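Local coordinates for protein serine acetyltransferase (Bacteroides vulgatus ATCC 8482, PDB 3F1X) that probably transfers an acetyl group to serine, as its serine acetyltransferase family does in cysteine biosynthesis, through a domain with the left-handed parallel beta-helix fold, at residues Leu42-Glu47 against Phe80-Glu85; Arg158-Tyr163 against Phe203-Gly208; Ile181-His186 against Gly190-Pro195. All coordinates share one frame; numbering follows the deposited sequence.

Contact 1: residues Leu42-Glu47 against Phe80-Glu85; sequences LYKIVE and FGLLTE
I45 and L82 carry most of this helix-helix contact, their side chains lying alongside each other and pointing opposite ways. The CG1 branch of I45 lies anti to the carbonyl carbon (chi1 -73°), a torsion that sends it toward L82, whose CB it meets at 3.6 Å. The methyl beyond it, CD1, continues past the L82 side chain to the backbone of helix 68-93, where it stands 3.7 Å from L83 CA and equally close to the carbonyl of L82. L83 adds one branch, its CD1 lying 4.3 Å from I45 CD1. On the other flank of L82, CD2 rests on K44 CB at 3.7 Å; the rest of the lysine chain runs out extended and away, so K44 contributes only its aliphatic root at the exposed border. The contact is purely apolar. The two segments cross at 134° between their N-to-C directions, well short of antiparallel, with axes 9.5 Å apart at closest approach, and the small interface centres on the pairing of I45 with L82. I45 also packs on L79 and Q86 of helix 68-93, and F80 meets Y6 and L10 of a neighbouring subunit. Behind the contact, L42, Y43 and V46 lean on helix 177-189, while L83 and T84 are covered by helix 109-120.

Contact 2: residues Arg158-Tyr163 against Phe203-Gly208; sequences RAISNY and FTIDHG
Helix 155-171 passes strand 204-206, outermost of its sheet within the chain, with I160 facing T204, their CA atoms 8.2 Å apart, a spacing bridged by side chains. I160 does nearly all the bridging from the helix. Its CG1 branch is anti to the carbonyl carbon (chi1 -65°), which carries CD1 out over the start of the strand, 3.7 Å from F203 CD2 and 4.4 Å from T204 CA. The methyl approaches the phenyl ring obliquely, and CG1 follows it along the same ring side at 4.0 Å from F203 CD2. F203, just ahead of the strand, swings its ring toward the helix with CG anti to the backbone N (chi1 178°). I205, two residues on, points the same way and touches I160 CG1 with its CD1 at 4.3 Å, so the isoleucine is met by the phenyl ring and by an aliphatic tip. T204 between them turns its side chain away from the helix, to A137 and K224. This is hydrophobic packing of a helix against the side of a left-handed parallel beta-helix. L130 and D133 of helix 123-139 also touch I160, F203 lies on L225 of the adjoining strand 224-226, and I205 packs on I191 and V211 in neighbouring loops.

Contact 3: residues Ile181-His186 against Gly190-Pro195; sequences ITEMAH and GIDIHP
H186 and D192 both set their side chains anti to the backbone N (chi1 -176° and -174°), which lays D192 CB over the imidazole and the carboxylate nearly parallel to it, toward the CD2 side, the planes 10° apart. They sit where helix 177-189 leads into strand 192-193, the start of the left-handed parallel beta-helix. D192 CB is 3.4 Å from the H186 ring centroid, a CH-pi contact. D192 OD2 is hydrogen-bonded to H207 ND1 of a neighbouring subunit, consistent with the aspartate-histidine pair that serine acetyltransferases build across a subunit interface. With an alanine here in place of H186, D192 CB would probably lose the ring face it rests on, leaving a gap beside it, and H207 O of that subunit its weak bond from NE2. E183 OE1 stands 3.6 Å from D192 OD1; two waters donate to both carboxylates, one of the bonds to E183 being weak, and E183 also pairs with R179. T182 presses CB on I193 O and stands roughly perpendicular to P195, CG2 3.9 Å from P195 CD, while OG1 bonds to R179 O and a water. G190, at positive phi, ends the helix, its N donating a hydrogen bond to H186 O (2.8 Å) from above the carbonyl plane. A further water donates to T182 O and I191 O and accepts from I193 N, 2.9 Å away.

Contacts 2 and 3 are buried and both fasten helices to the first turn of the beta-helix, whereas contact 1 is only partly buried and joins two helices of the N-terminal helical part. Contact 3 lies within the loop that contact 2 closes, their centres about 9 Å apart, and A159 and Y163 pack on I191 and I193 between them. N162 ND2 probably bonds to I181 O, 3.2 Å away. Helix 39-53 ties contact 1 to the others through V46, which touches N162 and M184. Contacts 1 and 2 are aliphatic or aromatic packing; contact 3 is built on carboxylates, an imidazole and waters, and bonds to H207 of another subunit, part of segment 203-208 there, while contact 1 only packs F80 on its neighbour.

Contact 1: residues Leu42-Glu47 against Phe80-Glu85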
# COMPACT_ATOMS: atom_id res chain seq x y z
N LEU A 42 -3.00 -4.30 16.43
CA LEU A 42 -3.86 -3.73 17.47
C LEU A 42 -4.77 -2.64 16.90
O LEU A 42 -5.92 -2.51 17.30
CB LEU A 42 -3.02 -3.20 18.63
CG LEU A 42 -2.38 -4.32 19.49
CD1 LEU A 42 -1.50 -3.74 20.58
CD2 LEU A 42 -3.49 -5.17 20.10
N TYR A 43 -4.25 -1.86 15.95
CA TYR A 43 -5.07 -0.82 15.35
C TYR A 43 -6.24 -1.50 14.61
O TYR A 43 -7.39 -1.09 14.76
CB TYR A 43 -4.24 0.00 14.37
CG TYR A 43 -5.07 0.94 13.53
CD1 TYR A 43 -5.56 2.13 14.05
CD2 TYR A 43 -5.40 0.61 12.22
CE1 TYR A 43 -6.36 2.99 13.28
CE2 TYR A 43 -6.21 1.45 11.44
CZ TYR A 43 -6.69 2.63 11.98
OH TYR A 43 -7.49 3.46 11.22
N LYS A 44 -5.92 -2.52 13.83
CA LYS A 44 -6.94 -3.25 13.08
C LYS A 44 -7.97 -3.86 14.03
O LYS A 44 -9.16 -3.86 13.75
CB LYS A 44 -6.32 -4.38 12.25
CG LYS A 44 -5.59 -3.91 11.01
CD LYS A 44 -4.84 -5.06 10.35
CE LYS A 44 -4.03 -4.57 9.17
NZ LYS A 44 -3.11 -5.62 8.64
N ILE A 45 -7.49 -4.37 15.15
CA ILE A 45 -8.37 -4.98 16.14
C ILE A 45 -9.39 -3.99 16.68
O ILE A 45 -10.59 -4.29 16.71
CB ILE A 45 -7.55 -5.58 17.30
CG1 ILE A 45 -6.86 -6.86 16.81
CG2 ILE A 45 -8.45 -5.87 18.51
CD1 ILE A 45 -5.87 -7.44 17.78
N VAL A 46 -8.93 -2.82 17.12
CA VAL A 46 -9.85 -1.81 17.64
C VAL A 46 -10.82 -1.33 16.56
O VAL A 46 -11.99 -1.09 16.85
CB VAL A 46 -9.08 -0.59 18.22
CG1 VAL A 46 -10.06 0.46 18.68
CG2 VAL A 46 -8.22 -1.03 19.39
N GLU A 47 -10.36 -1.20 15.32
CA GLU A 47 -11.25 -0.75 14.25
C GLU A 47 -12.36 -1.78 13.95
O GLU A 47 -13.50 -1.41 13.66
CB GLU A 47 -10.45 -0.45 12.98
CG GLU A 47 -9.55 0.78 13.11
CD GLU A 47 -10.34 2.06 13.31
OE1 GLU A 47 -11.10 2.42 12.39
OE2 GLU A 47 -10.21 2.70 14.38
N PHE A 80 -11.27 -12.22 15.66
CA PHE A 80 -10.87 -13.39 16.43
C PHE A 80 -9.45 -13.83 16.13
O PHE A 80 -8.68 -14.12 17.05
CB PHE A 80 -11.82 -14.55 16.16
CG PHE A 80 -11.43 -15.81 16.86
CD1 PHE A 80 -11.35 -15.84 18.25
CD2 PHE A 80 -11.14 -16.96 16.14
CE1 PHE A 80 -10.98 -17.01 18.91
CE2 PHE A 80 -10.76 -18.14 16.80
CZ PHE A 80 -10.69 -18.16 18.19
N GLY A 81 -9.12 -13.93 14.84
CA GLY A 81 -7.78 -14.34 14.45
C GLY A 81 -6.73 -13.36 14.94
O GLY A 81 -5.75 -13.75 15.57
N LEU A 82 -6.95 -12.08 14.67
CA LEU A 82 -6.03 -11.02 15.08
C LEU A 82 -5.88 -10.95 16.59
O LEU A 82 -4.77 -10.89 17.11
CB LEU A 82 -6.52 -9.67 14.55
CG LEU A 82 -5.82 -8.95 13.38
CD1 LEU A 82 -5.22 -9.94 12.41
CD2 LEU A 82 -6.81 -8.03 12.69
N LEU A 83 -7.00 -10.94 17.30
CA LEU A 83 -6.98 -10.84 18.76
C LEU A 83 -6.31 -12.03 19.43
O LEU A 83 -5.69 -11.88 20.48
CB LEU A 83 -8.39 -10.66 19.32
CG LEU A 83 -8.51 -10.44 20.83
CD1 LEU A 83 -7.72 -9.19 21.26
CD2 LEU A 83 -9.97 -10.28 21.19
N THR A 84 -6.44 -13.22 18.85
CA THR A 84 -5.81 -14.40 19.44
C THR A 84 -4.30 -14.20 19.47
O THR A 84 -3.65 -14.40 20.49
CB THR A 84 -6.14 -15.68 18.62
OG1 THR A 84 -7.55 -15.95 18.69
CG2 THR A 84 -5.37 -16.87 19.16
N GLU A 85 -3.74 -13.76 18.34
CA GLU A 85 -2.30 -13.54 18.24
C GLU A 85 -1.78 -12.46 19.19
O GLU A 85 -0.73 -12.63 19.80
CB GLU A 85 -1.93 -13.18 16.80
CG GLU A 85 -0.43 -13.16 16.52
CD GLU A 85 0.20 -14.53 16.65
OE1 GLU A 85 -0.42 -15.52 16.19
OE2 GLU A 85 1.32 -14.63 17.19

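Contact 2: residues Arg158-Tyr163 against Phe203-Gly208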
# COMPACT_ATOMS: atom_id res chain seq x y z
N ARG A 158 -14.44 7.49 20.67
CA ARG A 158 -13.35 6.62 20.27
C ARG A 158 -12.50 6.26 21.48
O ARG A 158 -12.13 5.10 21.66
CB ARG A 158 -12.50 7.29 19.19
CG ARG A 158 -13.23 7.43 17.88
CD ARG A 158 -12.46 8.24 16.85
NE ARG A 158 -13.21 8.36 15.59
CZ ARG A 158 -12.79 9.01 14.52
NH1 ARG A 158 -13.54 9.06 13.42
NH2 ARG A 158 -11.61 9.62 14.54
N ALA A 159 -12.18 7.25 22.30
CA ALA A 159 -11.37 7.02 23.49
C ALA A 159 -12.13 6.14 24.49
O ALA A 159 -11.58 5.18 25.03
CB ALA A 159 -11.00 8.35 24.15
N ILE A 160 -13.40 6.46 24.71
CA ILE A 160 -14.22 5.70 25.65
C ILE A 160 -14.41 4.26 25.14
O ILE A 160 -14.40 3.31 25.92
CB ILE A 160 -15.59 6.39 25.86
CG1 ILE A 160 -15.38 7.73 26.55
CG2 ILE A 160 -16.51 5.51 26.72
CD1 ILE A 160 -16.60 8.61 26.57
N SER A 161 -14.57 4.11 23.83
CA SER A 161 -14.72 2.78 23.25
C SER A 161 -13.45 1.98 23.49
O SER A 161 -13.51 0.84 23.95
CB SER A 161 -14.98 2.88 21.74
OG SER A 161 -16.23 3.49 21.49
N ASN A 162 -12.30 2.58 23.17
CA ASN A 162 -11.01 1.91 23.36
C ASN A 162 -10.85 1.52 24.84
O ASN A 162 -10.40 0.41 25.15
CB ASN A 162 -9.84 2.82 22.95
CG ASN A 162 -9.53 2.76 21.46
OD1 ASN A 162 -10.42 2.85 20.62
ND2 ASN A 162 -8.24 2.63 21.12
N TYR A 163 -11.21 2.43 25.73
CA TYR A 163 -11.14 2.18 27.16
C TYR A 163 -11.97 0.96 27.57
O TYR A 163 -11.45 0.03 28.20
CB TYR A 163 -11.62 3.39 27.97
CG TYR A 163 -12.08 2.99 29.36
CD1 TYR A 163 -11.16 2.58 30.32
CD2 TYR A 163 -13.43 2.90 29.66
CE1 TYR A 163 -11.59 2.07 31.56
CE2 TYR A 163 -13.87 2.39 30.89
CZ TYR A 163 -12.94 1.98 31.83
OH TYR A 163 -13.39 1.47 33.02
N PHE A 203 -21.34 7.90 30.38
CA PHE A 203 -20.15 8.69 30.64
C PHE A 203 -19.87 9.54 29.41
O PHE A 203 -20.04 9.09 28.28
CB PHE A 203 -18.96 7.76 30.90
CG PHE A 203 -17.67 8.49 31.14
CD1 PHE A 203 -17.53 9.36 32.22
CD2 PHE A 203 -16.58 8.30 30.29
CE1 PHE A 203 -16.32 10.04 32.46
CE2 PHE A 203 -15.36 8.97 30.52
CZ PHE A 203 -15.24 9.84 31.61
N THR A 204 -19.45 10.78 29.61
CA THR A 204 -19.16 11.63 28.48
C THR A 204 -17.96 12.53 28.75
O THR A 204 -17.72 12.94 29.89
CB THR A 204 -20.39 12.49 28.09
OG1 THR A 204 -20.15 13.12 26.83
CG2 THR A 204 -20.64 13.55 29.13
N ILE A 205 -17.19 12.79 27.71
CA ILE A 205 -16.03 13.66 27.79
C ILE A 205 -16.21 14.68 26.69
O ILE A 205 -16.31 14.33 25.51
CB ILE A 205 -14.72 12.87 27.55
CG1 ILE A 205 -14.49 11.89 28.70
CG2 ILE A 205 -13.56 13.84 27.40
CD1 ILE A 205 -13.31 10.94 28.51
N ASP A 206 -16.30 15.95 27.07
CA ASP A 206 -16.49 17.03 26.10
C ASP A 206 -15.15 17.54 25.60
O ASP A 206 -14.35 18.04 26.39
CB ASP A 206 -17.26 18.18 26.76
CG ASP A 206 -18.20 18.88 25.79
OD1 ASP A 206 -17.83 19.03 24.60
OD2 ASP A 206 -19.30 19.28 26.22
N HIS A 207 -14.91 17.44 24.29
CA HIS A 207 -13.66 17.90 23.69
C HIS A 207 -12.56 16.93 24.13
O HIS A 207 -12.02 16.19 23.31
CB HIS A 207 -13.40 19.35 24.13
CG HIS A 207 -14.59 20.25 23.96
ND1 HIS A 207 -15.16 20.50 22.73
CD2 HIS A 207 -15.32 20.94 24.86
CE1 HIS A 207 -16.18 21.32 22.88
NE2 HIS A 207 -16.30 21.61 24.16
N GLY A 208 -12.23 16.95 25.42
CA GLY A 208 -11.29 15.98 25.97
C GLY A 208 -9.78 15.99 25.89
O GLY A 208 -9.15 15.24 26.65

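Contact 3: residues Ile181-His186 against Gly190-Pro195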
# COMPACT_ATOMS: atom_id res chain seq x y z
N ILE A 181 -3.77 -0.56 24.04
CA ILE A 181 -4.99 -0.04 23.46
C ILE A 181 -5.39 1.34 23.96
O ILE A 181 -5.81 2.18 23.15
CB ILE A 181 -6.15 -1.06 23.66
CG1 ILE A 181 -5.86 -2.30 22.78
CG2 ILE A 181 -7.50 -0.42 23.34
CD1 ILE A 181 -6.91 -3.39 22.83
N THR A 182 -5.26 1.62 25.26
CA THR A 182 -5.63 2.95 25.74
C THR A 182 -4.64 4.02 25.29
O THR A 182 -5.03 5.14 25.00
CB THR A 182 -5.81 3.02 27.29
OG1 THR A 182 -4.61 2.57 27.95
CG2 THR A 182 -7.01 2.19 27.72
N GLU A 183 -3.35 3.67 25.25
CA GLU A 183 -2.36 4.64 24.81
C GLU A 183 -2.59 4.96 23.34
O GLU A 183 -2.23 6.04 22.86
CB GLU A 183 -0.94 4.11 25.02
CG GLU A 183 -0.55 4.03 26.49
CD GLU A 183 -0.50 5.40 27.15
OE1 GLU A 183 -0.40 5.47 28.39
OE2 GLU A 183 -0.54 6.42 26.43
N MSE A 184 -3.18 4.02 22.62
CA MSE A 184 -3.49 4.21 21.21
C MSE A 184 -4.53 5.32 21.08
O MSE A 184 -4.42 6.20 20.22
CB MSE A 184 -4.04 2.91 20.61
CG MSE A 184 -3.28 2.42 19.39
SE MSE A 184 -4.03 0.77 18.71
CE MSE A 184 -5.61 1.51 17.88
N ALA A 185 -5.54 5.28 21.95
CA ALA A 185 -6.59 6.30 21.96
C ALA A 185 -5.96 7.61 22.44
O ALA A 185 -6.29 8.68 21.95
CB ALA A 185 -7.71 5.89 22.92
N HIS A 186 -5.04 7.49 23.40
CA HIS A 186 -4.34 8.64 23.97
C HIS A 186 -3.67 9.43 22.84
O HIS A 186 -3.78 10.66 22.76
CB HIS A 186 -3.30 8.11 24.97
CG HIS A 186 -2.56 9.18 25.72
ND1 HIS A 186 -2.92 10.51 25.67
CD2 HIS A 186 -1.50 9.11 26.56
CE1 HIS A 186 -2.11 11.21 26.46
NE2 HIS A 186 -1.24 10.38 27.00
N GLY A 190 -5.87 12.47 22.49
CA GLY A 190 -5.36 13.32 23.55
C GLY A 190 -6.01 12.97 24.89
O GLY A 190 -5.76 13.63 25.90
N ILE A 191 -6.84 11.92 24.88
CA ILE A 191 -7.55 11.45 26.07
C ILE A 191 -6.86 10.19 26.61
O ILE A 191 -6.80 9.17 25.93
CB ILE A 191 -9.03 11.11 25.74
CG1 ILE A 191 -9.71 12.32 25.12
CG2 ILE A 191 -9.78 10.70 27.00
CD1 ILE A 191 -11.08 12.05 24.53
N ASP A 192 -6.34 10.29 27.84
CA ASP A 192 -5.61 9.19 28.48
C ASP A 192 -6.37 8.57 29.65
O ASP A 192 -6.45 9.15 30.74
CB ASP A 192 -4.23 9.71 28.93
CG ASP A 192 -3.33 8.61 29.48
OD1 ASP A 192 -3.37 7.47 28.98
OD2 ASP A 192 -2.55 8.90 30.42
N ILE A 193 -6.93 7.38 29.41
CA ILE A 193 -7.69 6.65 30.42
C ILE A 193 -6.97 5.33 30.71
O ILE A 193 -6.80 4.52 29.81
CB ILE A 193 -9.11 6.30 29.91
CG1 ILE A 193 -9.80 7.55 29.36
CG2 ILE A 193 -9.95 5.69 31.05
CD1 ILE A 193 -11.09 7.25 28.60
N HIS A 194 -6.56 5.11 31.96
CA HIS A 194 -5.88 3.86 32.32
C HIS A 194 -6.91 2.75 32.26
O HIS A 194 -8.01 2.89 32.76
CB HIS A 194 -5.28 3.93 33.73
CG HIS A 194 -4.46 2.72 34.09
ND1 HIS A 194 -3.09 2.68 33.91
CD2 HIS A 194 -4.81 1.51 34.58
CE1 HIS A 194 -2.64 1.49 34.28
NE2 HIS A 194 -3.67 0.77 34.69
N PRO A 195 -6.54 1.61 31.66
CA PRO A 195 -7.47 0.49 31.56
C PRO A 195 -8.07 0.01 32.88
O PRO A 195 -9.15 -0.56 32.90
CB PRO A 195 -6.64 -0.58 30.84
CG PRO A 195 -5.24 -0.24 31.17
CD PRO A 195 -5.24 1.26 31.08
O HOH W 1 -6.78 6.58 26.61
O HOH W 2 -3.41 4.90 29.00
O HOH W 3 0.04 7.80 29.41